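Local coordinates for protein of unknown function (Shewanella baltica, PDB 2Q9R) that is of unknown function but, as a helical member of the DUF416 family, holds benzoic acid in the crystal, in a pocket reached by both subunits, at residues 6-11 with 164-169; 33-38 with 78-83. All coordinates share one frame; numbering follows the deposited sequence. Where two conformers were deposited one is given.

Both contacts fasten parts of an all-helical chain, yet they lie on opposite sides of its centre, with about 14 Å between their nearest atoms. Contact 1, its centre about 16 Å from the middle of the chain against about 13 Å for contact 2, is partly buried, with one of four touching residues buried. It lays the short helix 8-14 on helix 153-170, with no hydrogen bond between the two segments and an arginine spread over a leucine. Contact 2 is largely buried, three of four: helix 17-42, which follows helix 8-14 in the chain, meets the turn after helix 70-79 through one tyrosine hydrogen bond and a phenylalanine-proline contact, beside the benzoic acid pocket.

Contact 1 of 2, residues 6-11 with 164-169; sequences TGFFKR and SLLEII
Leu166 presents one methyl, CD2, to both Phe8 and Arg11, which meet it from directions about a right angle apart, and the apolar part of the contact is built round that atom. Phe8 meets it along one side of its ring, CD1 lying 3.7 Å from Leu166 CD2, and the approach is oblique. The ring gets there because CG stands anti to the backbone N (chi1 178°), which carries it toward helix 153-170. Its opposite side, at CD2, lies over the centre of the Phe9 ring.

The second interaction is packing of a methyl on the guanidinium face. Leu166 CD2 sits over the centre of the Arg11 guanidinium, 3.5 Å above its plane, with Arg11 CZ 3.6 Å away. The Arg11 chain bends at chi3 (-76°), folding the flat group over the leucine. CB of Arg11 also touches this methyl, at 3.8 Å from Leu166 CD2.

At the guanidinium edge the contact is with a carbon: Glu167 CG lies near its plane, 4.0 Å from Arg11 NH1. Glu167 OE2 stays 4.9 Å from Arg11 NH1, so no salt bridge forms and the opposite charges probably attract only weakly. The salt bridge of NH1 is made with Glu170, and NH2 has a weak hydrogen bond to Asn163. With an alanine here in place of the arginine, Glu170 would probably lose its salt-bridge mate and the Leu166 methyl its flat cover.

With Leu165 and Ile169 packing on helix 17-42, helix 153-170 offers Leu166 to the N-terminal helix 8-14, whose N-cap is Gly7: plain helix-to-helix packing in an all-helical fold.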
loop_
_atom_site.group_PDB
_atom_site.type_symbol
_atom_site.label_atom_id
_atom_site.label_comp_id
_atom_site.label_asym_id
_atom_site.label_seq_id
_atom_site.Cartn_x
_atom_site.Cartn_y
_atom_site.Cartn_z
ATOM N N THR A 6 13.333 22.304 11.729
ATOM C CA THR A 6 13.191 22.999 10.443
ATOM C C THR A 6 12.328 22.126 9.524
ATOM O O THR A 6 12.258 20.905 9.707
ATOM C CB THR A 6 14.571 23.290 9.804
ATOM O OG1 THR A 6 15.397 23.933 10.776
ATOM C CG2 THR A 6 14.455 24.181 8.569
ATOM N N GLY A 7 11.657 22.769 8.566
ATOM C CA GLY A 7 10.729 22.105 7.666
ATOM C C GLY A 7 11.469 21.260 6.647
ATOM O O GLY A 7 12.610 21.538 6.291
ATOM N N PHE A 8 10.799 20.217 6.188
ATOM C CA PHE A 8 11.339 19.347 5.166
ATOM C C PHE A 8 11.877 20.122 3.960
ATOM O O PHE A 8 13.013 19.871 3.516
ATOM C CB PHE A 8 10.272 18.350 4.744
ATOM C CG PHE A 8 10.719 17.430 3.663
ATOM C CD1 PHE A 8 11.432 16.290 3.965
ATOM C CD2 PHE A 8 10.420 17.709 2.349
ATOM C CE1 PHE A 8 11.855 15.429 2.949
ATOM C CE2 PHE A 8 10.843 16.881 1.333
ATOM C CZ PHE A 8 11.551 15.736 1.630
ATOM N N PHE A 9 11.112 21.073 3.430
ATOM C CA PHE A 9 11.570 21.746 2.208
ATOM C C PHE A 9 12.628 22.759 2.455
ATOM O O PHE A 9 13.450 23.000 1.568
ATOM C CB PHE A 9 10.433 22.376 1.389
ATOM C CG PHE A 9 9.661 21.374 0.587
ATOM C CD1 PHE A 9 10.209 20.830 -0.576
ATOM C CD2 PHE A 9 8.410 20.938 1.018
ATOM C CE1 PHE A 9 9.508 19.892 -1.321
ATOM C CE2 PHE A 9 7.688 20.007 0.278
ATOM C CZ PHE A 9 8.246 19.460 -0.885
ATOM N N LYS A 10 12.628 23.386 3.632
ATOM C CA LYS A 10 13.731 24.296 3.932
ATOM C C LYS A 10 15.047 23.475 3.971
ATOM O O LYS A 10 16.104 23.969 3.577
ATOM C CB LYS A 10 13.482 25.114 5.217
ATOM N N ARG A 11 14.960 22.224 4.434
ATOM C CA ARG A 11 16.129 21.359 4.632
ATOM C C ARG A 11 16.606 20.814 3.290
ATOM O O ARG A 11 17.818 20.767 2.969
ATOM C CB ARG A 11 15.773 20.172 5.539
ATOM C CG ARG A 11 15.652 20.469 7.028
ATOM C CD ARG A 11 15.768 19.181 7.843
ATOM N NE ARG A 11 14.563 18.383 7.780
ATOM C CZ ARG A 11 14.496 17.050 7.752
ATOM N NH1 ARG A 11 15.561 16.290 7.722
ATOM N NH2 ARG A 11 13.309 16.459 7.704
ATOM N N SER A 164 13.865 9.940 5.729
ATOM C CA SER A 164 15.028 9.112 6.031
ATOM C C SER A 164 16.147 9.311 5.010
ATOM O O SER A 164 17.313 9.363 5.360
ATOM C CB SER A 164 14.619 7.651 6.061
ATOM O OG SER A 164 13.914 7.377 7.252
ATOM N N LEU A 165 15.776 9.405 3.749
ATOM C CA LEU A 165 16.726 9.708 2.690
ATOM C C LEU A 165 17.365 11.087 2.908
ATOM O O LEU A 165 18.575 11.269 2.735
ATOM C CB LEU A 165 16.005 9.684 1.340
ATOM C CG LEU A 165 16.804 9.916 0.071
ATOM C CD1 LEU A 165 17.923 8.841 -0.108
ATOM C CD2 LEU A 165 15.822 9.930 -1.132
ATOM N N LEU A 166 16.559 12.071 3.287
ATOM C CA LEU A 166 17.092 13.416 3.497
ATOM C C LEU A 166 18.074 13.440 4.669
ATOM O O LEU A 166 19.152 14.080 4.586
ATOM C CB LEU A 166 15.967 14.422 3.739
ATOM C CG LEU A 166 16.327 15.881 4.034
ATOM C CD1 LEU A 166 17.218 16.445 2.954
ATOM C CD2 LEU A 166 15.055 16.720 4.184
ATOM N N GLU A 167 17.695 12.760 5.751
ATOM C CA GLU A 167 18.522 12.686 6.946
ATOM C C GLU A 167 19.879 12.076 6.717
ATOM O O GLU A 167 20.843 12.541 7.286
ATOM C CB GLU A 167 17.831 11.865 8.036
ATOM C CG GLU A 167 16.663 12.563 8.669
ATOM C CD GLU A 167 15.870 11.632 9.564
ATOM O OE1 GLU A 167 16.365 10.513 9.842
ATOM O OE2 GLU A 167 14.764 12.026 9.989
ATOM N N ILE A 168 19.954 10.997 5.952
ATOM C CA ILE A 168 21.253 10.380 5.724
ATOM C C ILE A 168 22.134 11.277 4.837
ATOM O O ILE A 168 23.340 11.427 5.101
ATOM C CB ILE A 168 21.164 8.890 5.283
ATOM C CG1 ILE A 168 22.566 8.275 5.206
ATOM C CG2 ILE A 168 20.353 8.693 3.996
ATOM C CD1 ILE A 168 22.606 6.762 5.538
ATOM N N ILE A 169 21.542 11.932 3.851
ATOM C CA ILE A 169 22.316 12.850 3.011
ATOM C C ILE A 169 22.767 14.074 3.772
ATOM O O ILE A 169 23.919 14.496 3.641
ATOM C CB ILE A 169 21.521 13.234 1.731
ATOM C CG1 ILE A 169 21.277 11.949 0.914
ATOM C CG2 ILE A 169 22.226 14.304 0.897
ATOM C CD1 ILE A 169 20.276 12.111 -0.249
#

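Contact 2 of 2, residues 33-38 with 78-83; sequences PNYQLF and EDNTPE. With BEZ (benzoic acid), chain E.
Tyr35 of helix 17-42 meets Asn80, in the turn after helix 70-79, joining the two within this all-helical fold. With chi1 at -173° the tyrosine ring swings out opposite the backbone N, which puts Tyr35 OH 2.8 Å from Asn80 O. The hydroxyl donates this hydrogen bond in the carbonyl plane, onto a lone pair, at a C=O...donor angle of 136°; the oxygen in turn lies at the edge of the tyrosine ring. Asn80 is the first residue to leave helical geometry, and its amide, 65° from the Tyr35 ring plane, is bonded to Arg76 O through ND2 and to Asp46 N through OD1.

One turn further along, Phe38 repeats this torsion, and its ring meets Pro82 obliquely, CE2 lying 3.7 Å from Pro82 CG. Phe87 joins this ring edge-to-face, and Val92 touches both Phe38 and Pro82.

Another side of the same helix faces benzoic acid. Leu37 sets CD2 3.8 Å from BEZ C3, while His152 and Ser136 of the second subunit hydrogen-bond the ligand. Among residues 33-38 the nearest approach to the ligand is by backbone: Asn34 O lies 3.3 Å from BEZ C4.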
loop_
_atom_site.group_PDB
_atom_site.type_symbol
_atom_site.label_atom_id
_atom_site.label_comp_id
_atom_site.label_asym_id
_atom_site.label_seq_id
_atom_site.Cartn_x
_atom_site.Cartn_y
_atom_site.Cartn_z
ATOM N N PRO A 33 9.965 0.587 -11.164
ATOM C CA PRO A 33 8.978 -0.497 -11.298
ATOM C C PRO A 33 7.629 -0.078 -11.871
ATOM O O PRO A 33 6.957 -0.868 -12.536
ATOM C CB PRO A 33 8.835 -0.999 -9.877
ATOM C CG PRO A 33 10.179 -0.718 -9.262
ATOM C CD PRO A 33 10.544 0.623 -9.807
ATOM N N ASN A 34 7.226 1.157 -11.609
ATOM C CA ASN A 34 5.995 1.647 -12.138
ATOM C C ASN A 34 6.037 1.634 -13.670
ATOM O O ASN A 34 5.082 1.233 -14.326
ATOM C CB ASN A 34 5.728 3.060 -11.629
ATOM C CG ASN A 34 5.541 3.141 -10.115
ATOM O OD1 ASN A 34 5.125 2.181 -9.436
ATOM N ND2 ASN A 34 5.857 4.315 -9.571
ATOM N N TYR A 35 7.137 2.100 -14.244
ATOM C CA TYR A 35 7.274 2.144 -15.711
ATOM C C TYR A 35 7.357 0.714 -16.236
ATOM O O TYR A 35 6.668 0.336 -17.192
ATOM C CB TYR A 35 8.448 3.017 -16.147
ATOM C CG TYR A 35 8.476 3.184 -17.624
ATOM C CD1 TYR A 35 8.989 2.164 -18.449
ATOM C CD2 TYR A 35 7.960 4.333 -18.226
ATOM C CE1 TYR A 35 8.982 2.276 -19.780
ATOM C CE2 TYR A 35 7.981 4.476 -19.596
ATOM C CZ TYR A 35 8.490 3.450 -20.364
ATOM O OH TYR A 35 8.467 3.588 -21.708
ATOM N N GLN A 36 8.107 -0.125 -15.522
ATOM C CA GLN A 36 8.296 -1.500 -15.948
ATOM C C GLN A 36 6.960 -2.240 -15.997
ATOM O O GLN A 36 6.678 -2.962 -16.957
ATOM C CB GLN A 36 9.271 -2.223 -15.020
ATOM C CG GLN A 36 10.707 -1.764 -15.189
ATOM C CD GLN A 36 11.601 -2.272 -14.102
ATOM O OE1 GLN A 36 11.219 -2.294 -12.943
ATOM N NE2 GLN A 36 12.818 -2.654 -14.460
ATOM N N LEU A 37 6.158 -2.082 -14.960
ATOM C CA LEU A 37 4.887 -2.788 -14.896
ATOM C C LEU A 37 3.953 -2.307 -16.027
ATOM O O LEU A 37 3.386 -3.098 -16.758
ATOM C CB LEU A 37 4.219 -2.617 -13.523
ATOM C CG LEU A 37 2.923 -3.475 -13.324
ATOM C CD1 LEU A 37 3.223 -4.962 -13.514
ATOM C CD2 LEU A 37 2.233 -3.174 -11.979
ATOM N N PHE A 38 3.794 -0.997 -16.152
ATOM C CA PHE A 38 2.968 -0.436 -17.196
ATOM C C PHE A 38 3.379 -0.942 -18.590
ATOM O O PHE A 38 2.539 -1.288 -19.430
ATOM C CB PHE A 38 3.017 1.086 -17.150
ATOM C CG PHE A 38 2.421 1.735 -18.372
ATOM C CD1 PHE A 38 1.055 1.735 -18.554
ATOM C CD2 PHE A 38 3.221 2.316 -19.341
ATOM C CE1 PHE A 38 0.501 2.320 -19.645
ATOM C CE2 PHE A 38 2.645 2.910 -20.474
ATOM C CZ PHE A 38 1.296 2.915 -20.615
ATOM N N GLU A 78 11.770 11.036 -24.068
ATOM C CA GLU A 78 10.514 11.578 -24.559
ATOM C C GLU A 78 9.830 10.581 -25.501
ATOM O O GLU A 78 8.624 10.376 -25.378
ATOM C CB GLU A 78 10.701 12.957 -25.205
ATOM C CG GLU A 78 9.381 13.768 -25.389
ATOM C CD GLU A 78 8.641 14.069 -24.081
ATOM O OE1 GLU A 78 9.297 14.212 -23.019
ATOM O OE2 GLU A 78 7.389 14.164 -24.119
ATOM N N ASP A 79 10.595 9.926 -26.381
ATOM C CA ASP A 79 10.041 8.914 -27.289
ATOM C C ASP A 79 9.363 7.789 -26.533
ATOM O O ASP A 79 8.435 7.167 -27.027
ATOM C CB ASP A 79 11.138 8.325 -28.196
ATOM C CG ASP A 79 11.674 9.337 -29.225
ATOM O OD1 ASP A 79 10.992 10.351 -29.494
ATOM O OD2 ASP A 79 12.789 9.121 -29.748
ATOM N N ASN A 80 9.832 7.530 -25.326
ATOM C CA ASN A 80 9.260 6.487 -24.481
ATOM C C ASN A 80 8.297 6.969 -23.381
ATOM O O ASN A 80 8.014 6.234 -22.415
ATOM C CB ASN A 80 10.416 5.692 -23.862
ATOM C CG ASN A 80 11.063 4.778 -24.857
ATOM O OD1 ASN A 80 10.597 3.676 -25.066
ATOM N ND2 ASN A 80 12.117 5.256 -25.513
ATOM N N THR A 81 7.826 8.201 -23.511
ATOM C CA THR A 81 6.902 8.755 -22.544
ATOM C C THR A 81 5.505 8.555 -23.136
ATOM O O THR A 81 5.222 9.052 -24.229
ATOM C CB THR A 81 7.157 10.220 -22.293
ATOM O OG1 THR A 81 8.516 10.409 -21.870
ATOM C CG2 THR A 81 6.169 10.764 -21.186
ATOM N N PRO A 82 4.643 7.804 -22.438
ATOM C CA PRO A 82 3.319 7.579 -23.015
ATOM C C PRO A 82 2.345 8.789 -22.886
ATOM O O PRO A 82 2.539 9.717 -22.062
ATOM C CB PRO A 82 2.801 6.368 -22.227
ATOM C CG PRO A 82 3.425 6.541 -20.867
ATOM C CD PRO A 82 4.799 7.136 -21.134
ATOM N N GLU A 83 1.319 8.743 -23.727
ATOM C CA GLU A 83 0.247 9.718 -23.740
ATOM C C GLU A 83 -0.940 9.119 -23.054
ATOM O O GLU A 83 -1.416 8.082 -23.485
ATOM C CB GLU A 83 -0.169 10.039 -25.165
ATOM C CG GLU A 83 0.821 10.887 -25.941
ATOM C CD GLU A 83 0.903 12.333 -25.457
ATOM O OE1 GLU A 83 0.041 12.792 -24.667
ATOM O OE2 GLU A 83 1.864 13.012 -25.868
HETATM C C BEZ E . -1.700 -0.050 -11.254
HETATM O O1 BEZ E . -1.782 -0.343 -10.018
HETATM O O2 BEZ E . -2.718 0.006 -12.011
HETATM C C1 BEZ E . -0.361 0.223 -11.847
HETATM C C2 BEZ E . -0.057 -0.232 -13.152
HETATM C C3 BEZ E . 1.209 0.036 -13.671
HETATM C C4 BEZ E . 2.140 0.746 -12.918
HETATM C C5 BEZ E . 1.826 1.186 -11.630
HETATM C C6 BEZ E . 0.556 0.935 -11.083
#